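Local atomic coordinates of initiator protein NS1 (Human bocavirus, PDB entry 4KW3), a protein that probably nicks and unwinds the viral replication origin to start rolling-circle DNA replication, the piece described being its N-terminal origin-recognition and nickase domain. Residues L34-L37 with T42-S45; I47-C52 with P225-S230. All coordinates share one frame; numbering follows the deposited sequence.

Contact 1. Residues L34-L37 with T42-S45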
ATOM      1  N   LEU A  34      -7.238  -4.316 -13.274  1.00 47.52           N
ATOM      2  CA  LEU A  34      -6.872  -4.521 -11.876  1.00 48.40           C
ATOM      3  C   LEU A  34      -8.110  -4.565 -10.996  1.00 52.02           C
ATOM      4  O   LEU A  34      -8.133  -5.312 -10.011  1.00 50.10           O
ATOM      5  CB  LEU A  34      -5.862  -3.482 -11.345  1.00 47.48           C
ATOM      6  CG  LEU A  34      -4.476  -3.518 -11.986  1.00 53.22           C
ATOM      7  CD1 LEU A  34      -3.526  -2.571 -11.290  1.00 54.27           C
ATOM      8  CD2 LEU A  34      -3.905  -4.936 -12.041  1.00 52.44           C
ATOM      9  N   HIS A  35      -9.141  -3.795 -11.365  1.00 52.28           N
ATOM     10  CA  HIS A  35     -10.401  -3.813 -10.614  1.00 52.10           C
ATOM     11  C   HIS A  35     -10.902  -5.246 -10.535  1.00 57.74           C
ATOM     12  O   HIS A  35     -11.339  -5.693  -9.473  1.00 51.07           O
ATOM     13  CB  HIS A  35     -11.501  -2.938 -11.258  1.00 49.75           C
ATOM     14  CG  HIS A  35     -11.154  -1.486 -11.372  1.00 48.85           C
ATOM     15  ND1 HIS A  35     -11.811  -0.634 -12.228  1.00 55.11           N
ATOM     16  CD2 HIS A  35     -10.215  -0.740 -10.747  1.00 48.59           C
ATOM     17  CE1 HIS A  35     -11.288   0.574 -12.132  1.00 54.84           C
ATOM     18  NE2 HIS A  35     -10.315   0.536 -11.242  1.00 54.37           N
ATOM     19  N   ALA A  36     -10.817  -5.963 -11.660  1.00 52.57           N
ATOM     20  CA  ALA A  36     -11.348  -7.312 -11.747  1.00 56.17           C
ATOM     21  C   ALA A  36     -10.433  -8.341 -11.068  1.00 62.36           C
ATOM     22  O   ALA A  36     -10.903  -9.188 -10.290  1.00 59.43           O
ATOM     23  CB  ALA A  36     -11.586  -7.682 -13.213  1.00 46.62           C
ATOM     24  N   LEU A  37      -9.133  -8.255 -11.359  1.00 53.67           N
ATOM     25  CA  LEU A  37      -8.152  -9.194 -10.809  1.00 51.83           C
ATOM     26  C   LEU A  37      -8.003  -9.083  -9.280  1.00 57.61           C
ATOM     27  O   LEU A  37      -7.841 -10.092  -8.593  1.00 61.62           O
ATOM     28  CB  LEU A  37      -6.801  -9.039 -11.513  1.00 48.62           C
ATOM     29  CG  LEU A  37      -6.659  -9.582 -12.942  1.00 46.97           C
ATOM     30  CD1 LEU A  37      -5.356  -9.092 -13.591  1.00 44.38           C
ATOM     31  CD2 LEU A  37      -6.734 -11.102 -12.982  1.00 48.51           C
ATOM     32  N   THR A  42     -16.381  -4.925  -7.576  1.00 52.07           N
ATOM     33  CA  THR A  42     -16.332  -3.487  -7.381  1.00 51.70           C
ATOM     34  C   THR A  42     -16.292  -2.817  -8.732  1.00 58.23           C
ATOM     35  O   THR A  42     -16.291  -1.587  -8.812  1.00 59.95           O
ATOM     36  CB  THR A  42     -15.028  -3.007  -6.655  1.00 50.44           C
ATOM     37  OG1 THR A  42     -13.887  -3.451  -7.393  1.00 45.55           O
ATOM     38  CG2 THR A  42     -14.929  -3.497  -5.218  1.00 44.66           C
ATOM     39  N   GLU A  43     -16.218  -3.613  -9.797  1.00 59.04           N
ATOM     40  CA  GLU A  43     -15.896  -3.024 -11.096  1.00 63.40           C
ATOM     41  C   GLU A  43     -16.948  -2.022 -11.546  1.00 61.84           C
ATOM     42  O   GLU A  43     -16.613  -1.006 -12.142  1.00 68.49           O
ATOM     43  CB  GLU A  43     -15.602  -4.078 -12.177  1.00 53.18           C
ATOM     44  CG  GLU A  43     -16.322  -5.371 -12.016  1.00 68.30           C
ATOM     45  CD  GLU A  43     -15.556  -6.401 -11.212  1.00 65.72           C
ATOM     46  OE1 GLU A  43     -14.704  -7.093 -11.807  1.00 71.33           O
ATOM     47  OE2 GLU A  43     -15.847  -6.549 -10.008  1.00 59.82           O
ATOM     48  N   GLN A  44     -18.206  -2.278 -11.209  1.00 67.39           N
ATOM     49  CA  GLN A  44     -19.271  -1.351 -11.567  1.00 70.95           C
ATOM     50  C   GLN A  44     -19.224  -0.104 -10.702  1.00 65.78           C
ATOM     51  O   GLN A  44     -19.362   1.012 -11.207  1.00 61.28           O
ATOM     52  CB  GLN A  44     -20.639  -2.007 -11.435  1.00 72.75           C
ATOM     53  CG  GLN A  44     -21.729  -1.195 -12.071  1.00 76.57           C
ATOM     54  CD  GLN A  44     -21.444  -0.902 -13.533  1.00 89.77           C
ATOM     55  OE1 GLN A  44     -21.714   0.200 -14.019  1.00 93.43           O
ATOM     56  NE2 GLN A  44     -20.894  -1.888 -14.246  1.00 92.53           N
ATOM     57  N   SER A  45     -19.022  -0.303  -9.402  1.00 53.26           N
ATOM     58  CA  SER A  45     -18.866   0.815  -8.490  1.00 47.74           C
ATOM     59  C   SER A  45     -17.763   1.779  -8.960  1.00 55.42           C
ATOM     60  O   SER A  45     -17.969   2.992  -8.949  1.00 55.86           O
ATOM     61  CB  SER A  45     -18.557   0.310  -7.085  1.00 54.85           C
ATOM     62  OG  SER A  45     -19.702  -0.258  -6.479  1.00 64.45           O
TER
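The carboxylate of Glu43 meets the helix 31-38 with one oxygen: OE1 lies 3.4 Å from Ala36 CA and 3.5 Å from Ala36 CB, a van der Waals contact against the backbone and methyl group of the alanine. The other flat group, the imidazole of His35, uses its ring for partners elsewhere. Its plane meets the ring of Phe74 at about 50°, and its NE2 is hydrogen-bonded to Glu31 OE1 one helical turn earlier. Across the contact His35 offers only its root and its carbonyl, with His35 CB 4.4 Å from Glu43 CB. Backbones are nearest at the same pair, where the two CA atoms of His35 and Glu43 are 5.6 Å apart.

The side chain of Glu43 is sharply bent at its second torsion (chi2 -91°), and the carboxylate folds back over the turn that leads into its own helix. There OE1 is hydrogen-bonded to His40 ND1, while OE2 accepts the backbone N-H of Gly41 and, more weakly, that of Thr42, whose N is 3.0 Å from Glu43 OE2 with an N-H...O angle of 125°. These partners hold the carboxylate in place and would probably favour its charged form. Thr42 OG1 is hydrogen-bonded to Ala39 O, within the turn; Thr42 OG1 stays 4.0 Å from His35 O, without a bond. Leu69 of helix 60-69 touches Thr42, and Glu162 of helix 160-177 touches Ala36.

The arrangement is one of two short consecutive helices joined by a short turn, which the carboxylate of Glu43 bridges while touching helix 31-38 only by packing. It belongs to the helical periphery of a Rep-type nuclease domain, away from the predicted metal ligands and nuclease tyrosine.

Contact 2. Residues I47-C52 with P225-S230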
ATOM      1  N   ILE A  47     -16.713   2.342 -12.002  1.00 60.04           N
ATOM      2  CA  ILE A  47     -17.178   3.097 -13.160  1.00 66.10           C
ATOM      3  C   ILE A  47     -18.096   4.256 -12.774  1.00 63.73           C
ATOM      4  O   ILE A  47     -17.918   5.379 -13.246  1.00 57.59           O
ATOM      5  CB  ILE A  47     -17.899   2.184 -14.165  1.00 63.43           C
ATOM      6  CG1 ILE A  47     -16.906   1.157 -14.708  1.00 53.33           C
ATOM      7  CG2 ILE A  47     -18.483   3.002 -15.312  1.00 51.48           C
ATOM      8  CD1 ILE A  47     -17.482   0.197 -15.680  1.00 45.85           C
ATOM      9  N   GLN A  48     -19.059   3.976 -11.904  1.00 63.45           N
ATOM     10  CA  GLN A  48     -20.002   4.979 -11.439  1.00 65.29           C
ATOM     11  C   GLN A  48     -19.279   6.129 -10.755  1.00 65.04           C
ATOM     12  O   GLN A  48     -19.677   7.290 -10.876  1.00 71.82           O
ATOM     13  CB  GLN A  48     -20.981   4.334 -10.465  1.00 69.92           C
ATOM     14  CG  GLN A  48     -22.384   4.851 -10.569  1.00 87.89           C
ATOM     15  CD  GLN A  48     -23.352   3.943  -9.861  1.00100.65           C
ATOM     16  OE1 GLN A  48     -23.064   2.758  -9.652  1.00102.46           O
ATOM     17  NE2 GLN A  48     -24.503   4.489  -9.470  1.00101.33           N
ATOM     18  N   LEU A  49     -18.191   5.797 -10.068  1.00 58.10           N
ATOM     19  CA  LEU A  49     -17.406   6.773  -9.332  1.00 57.75           C
ATOM     20  C   LEU A  49     -16.858   7.881 -10.238  1.00 57.33           C
ATOM     21  O   LEU A  49     -16.713   9.025  -9.784  1.00 52.70           O
ATOM     22  CB  LEU A  49     -16.254   6.094  -8.591  1.00 58.37           C
ATOM     23  CG  LEU A  49     -15.517   7.017  -7.629  1.00 54.08           C
ATOM     24  CD1 LEU A  49     -16.438   7.395  -6.495  1.00 59.80           C
ATOM     25  CD2 LEU A  49     -14.251   6.403  -7.131  1.00 51.56           C
ATOM     26  N   ARG A  50     -16.544   7.538 -11.497  1.00 56.83           N
ATOM     27  CA  ARG A  50     -16.031   8.506 -12.481  1.00 56.49           C
ATOM     28  C   ARG A  50     -16.950   9.706 -12.657  1.00 66.30           C
ATOM     29  O   ARG A  50     -16.479  10.796 -12.967  1.00 73.04           O
ATOM     30  CB  ARG A  50     -15.814   7.882 -13.861  1.00 58.29           C
ATOM     31  CG  ARG A  50     -14.850   6.735 -13.924  1.00 69.62           C
ATOM     32  CD  ARG A  50     -14.554   6.353 -15.373  1.00 85.22           C
ATOM     33  NE  ARG A  50     -13.573   5.267 -15.446  1.00103.20           N
ATOM     34  CZ  ARG A  50     -13.883   3.977 -15.569  1.00109.56           C
ATOM     35  NH1 ARG A  50     -15.152   3.615 -15.679  1.00114.49           N
ATOM     36  NH2 ARG A  50     -12.924   3.050 -15.611  1.00104.54           N
ATOM     37  N   ASN A  51     -18.251   9.509 -12.443  1.00 66.18           N
ATOM     38  CA  ASN A  51     -19.248  10.535 -12.735  1.00 74.90           C
ATOM     39  C   ASN A  51     -19.606  11.384 -11.520  1.00 75.91           C
ATOM     40  O   ASN A  51     -20.552  12.171 -11.556  1.00 75.85           O
ATOM     41  CB  ASN A  51     -20.521   9.895 -13.291  1.00 89.33           C
ATOM     42  CG  ASN A  51     -20.242   8.914 -14.404  1.00 99.95           C
ATOM     43  OD1 ASN A  51     -19.449   9.190 -15.306  1.00103.52           O
ATOM     44  ND2 ASN A  51     -20.892   7.752 -14.350  1.00100.50           N
ATOM     45  N   CYS A  52     -18.855  11.219 -10.439  1.00 64.94           N
ATOM     46  CA  CYS A  52     -19.183  11.883  -9.188  1.00 54.71           C
ATOM     47  C   CYS A  52     -18.629  13.300  -9.095  1.00 54.49           C
ATOM     48  O   CYS A  52     -17.537  13.589  -9.585  1.00 58.21           O
ATOM     49  CB  CYS A  52     -18.665  11.061  -8.010  1.00 60.88           C
ATOM     50  SG  CYS A  52     -19.559   9.537  -7.677  1.00 74.36           S
ATOM     51  N   PRO A 225      -8.938  13.298  -5.971  1.00 49.94           N
ATOM     52  CA  PRO A 225      -8.793  13.345  -4.519  1.00 43.33           C
ATOM     53  C   PRO A 225      -9.922  14.101  -3.840  1.00 44.12           C
ATOM     54  O   PRO A 225     -10.343  13.730  -2.740  1.00 41.84           O
ATOM     55  CB  PRO A 225      -7.479  14.098  -4.324  1.00 42.54           C
ATOM     56  CG  PRO A 225      -6.739  13.918  -5.569  1.00 39.99           C
ATOM     57  CD  PRO A 225      -7.735  13.778  -6.666  1.00 48.36           C
ATOM     58  N   ASP A 226     -10.389  15.173  -4.464  1.00 45.33           N
ATOM     59  CA  ASP A 226     -11.471  15.962  -3.871  1.00 48.38           C
ATOM     60  C   ASP A 226     -12.837  15.237  -3.956  1.00 52.51           C
ATOM     61  O   ASP A 226     -13.813  15.656  -3.315  1.00 48.16           O
ATOM     62  CB  ASP A 226     -11.503  17.397  -4.417  1.00 42.89           C
ATOM     63  CG  ASP A 226     -11.548  17.438  -5.913  1.00 48.76           C
ATOM     64  OD1 ASP A 226     -11.196  16.415  -6.541  1.00 51.05           O
ATOM     65  OD2 ASP A 226     -11.931  18.487  -6.458  1.00 57.93           O
ATOM     66  N   VAL A 227     -12.896  14.162  -4.749  1.00 43.88           N
ATOM     67  CA  VAL A 227     -14.009  13.222  -4.653  1.00 49.82           C
ATOM     68  C   VAL A 227     -13.797  12.212  -3.515  1.00 50.05           C
ATOM     69  O   VAL A 227     -14.693  11.969  -2.709  1.00 55.35           O
ATOM     70  CB  VAL A 227     -14.264  12.470  -5.981  1.00 52.53           C
ATOM     71  CG1 VAL A 227     -15.292  11.357  -5.794  1.00 52.13           C
ATOM     72  CG2 VAL A 227     -14.721  13.431  -7.051  1.00 40.94           C
ATOM     73  N   CYS A 228     -12.607  11.629  -3.450  1.00 50.17           N
ATOM     74  CA  CYS A 228     -12.358  10.502  -2.552  1.00 35.97           C
ATOM     75  C   CYS A 228     -12.050  10.909  -1.135  1.00 43.09           C
ATOM     76  O   CYS A 228     -11.971  10.049  -0.257  1.00 41.27           O
ATOM     77  CB  CYS A 228     -11.219   9.629  -3.079  1.00 34.89           C
ATOM     78  SG  CYS A 228     -11.426   9.055  -4.769  1.00 60.67           S
ATOM     79  N   THR A 229     -11.779  12.194  -0.926  1.00 45.77           N
ATOM     80  CA  THR A 229     -11.400  12.710   0.399  1.00 35.27           C
ATOM     81  C   THR A 229     -12.489  13.596   0.935  1.00 41.82           C
ATOM     82  O   THR A 229     -12.947  14.520   0.246  1.00 54.38           O
ATOM     83  CB  THR A 229     -10.074  13.545   0.342  1.00 43.57           C
ATOM     84  OG1 THR A 229      -9.054  12.783  -0.319  1.00 34.48           O
ATOM     85  CG2 THR A 229      -9.607  13.975   1.730  1.00 34.18           C
ATOM     86  N   SER A 230     -12.915  13.320   2.160  1.00 38.50           N
ATOM     87  CA  SER A 230     -13.909  14.169   2.815  1.00 47.17           C
ATOM     88  C   SER A 230     -13.257  15.437   3.364  1.00 50.88           C
ATOM     89  O   SER A 230     -12.117  15.416   3.812  1.00 46.10           O
ATOM     90  CB  SER A 230     -14.644  13.390   3.900  1.00 37.99           C
ATOM     91  OG  SER A 230     -13.751  12.986   4.916  1.00 36.79           O
TER
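Val227 directs its methyl groups at Leu49 and Cys52, the first and last residues of a type I beta turn, and is the apolar residue common to both packing pairs. Its CG1 has two neighbours: Cys52 CB at 4.0 Å and Leu49 CD1 at 4.2 Å. The leucine reaches it because its CG stands anti to the backbone N (chi1 -171°), and the Leu49 and Val227 side chains then pass alongside each other in opposite directions. Arg62 of helix 60-69 touches both Cys52 and Val227, adding a third element to the packing.

One apolar-to-polar touch joins them, with Val227 CG2 lying 3.8 Å from Cys52 O.

Hydrogen bonds act within each segment and shape the surfaces that meet. Cys52 N donates to Leu49 O at 3.1 Å, closing the turn that presents leucine and cysteine to the same valine. In the other segment Thr229 OG1 donates to Pro225 O at 2.9 Å, with the donor tilted 29° out of the carbonyl plane, where the short helix 225-228 ends. Just beyond the first segment, His55 bonds to the backbone of Asp226, one link being the weak bond from its ND1 to Asp226 O.

Between the two segments themselves, therefore, the contact is van der Waals packing, chiefly of apolar groups, while hydrogen bonds lie within each segment, from backbone and from Thr229 OG1, and with neighbours such as His55.

Overall arrangement
Following the chain from the N terminus, contact 1 comes first and closes a very short loop, the turn between helices 31-38 and 43-49. Contact 2 opens only after contact 1 has closed, so the two stand in series, neither nesting nor crossing. Its loop is long: 172 residues separate residues 47-52 from 225-230, and they include helix 60-69, the central strands 101-109 and 114-122 with the predicted metal ligands, and the predicted nuclease tyrosine Tyr211. Helix 43-49 serves both contacts, whose centres lie about 15 Å apart. Through it the early helical region is tied to the short helix 225-228 that follows strand 216-217.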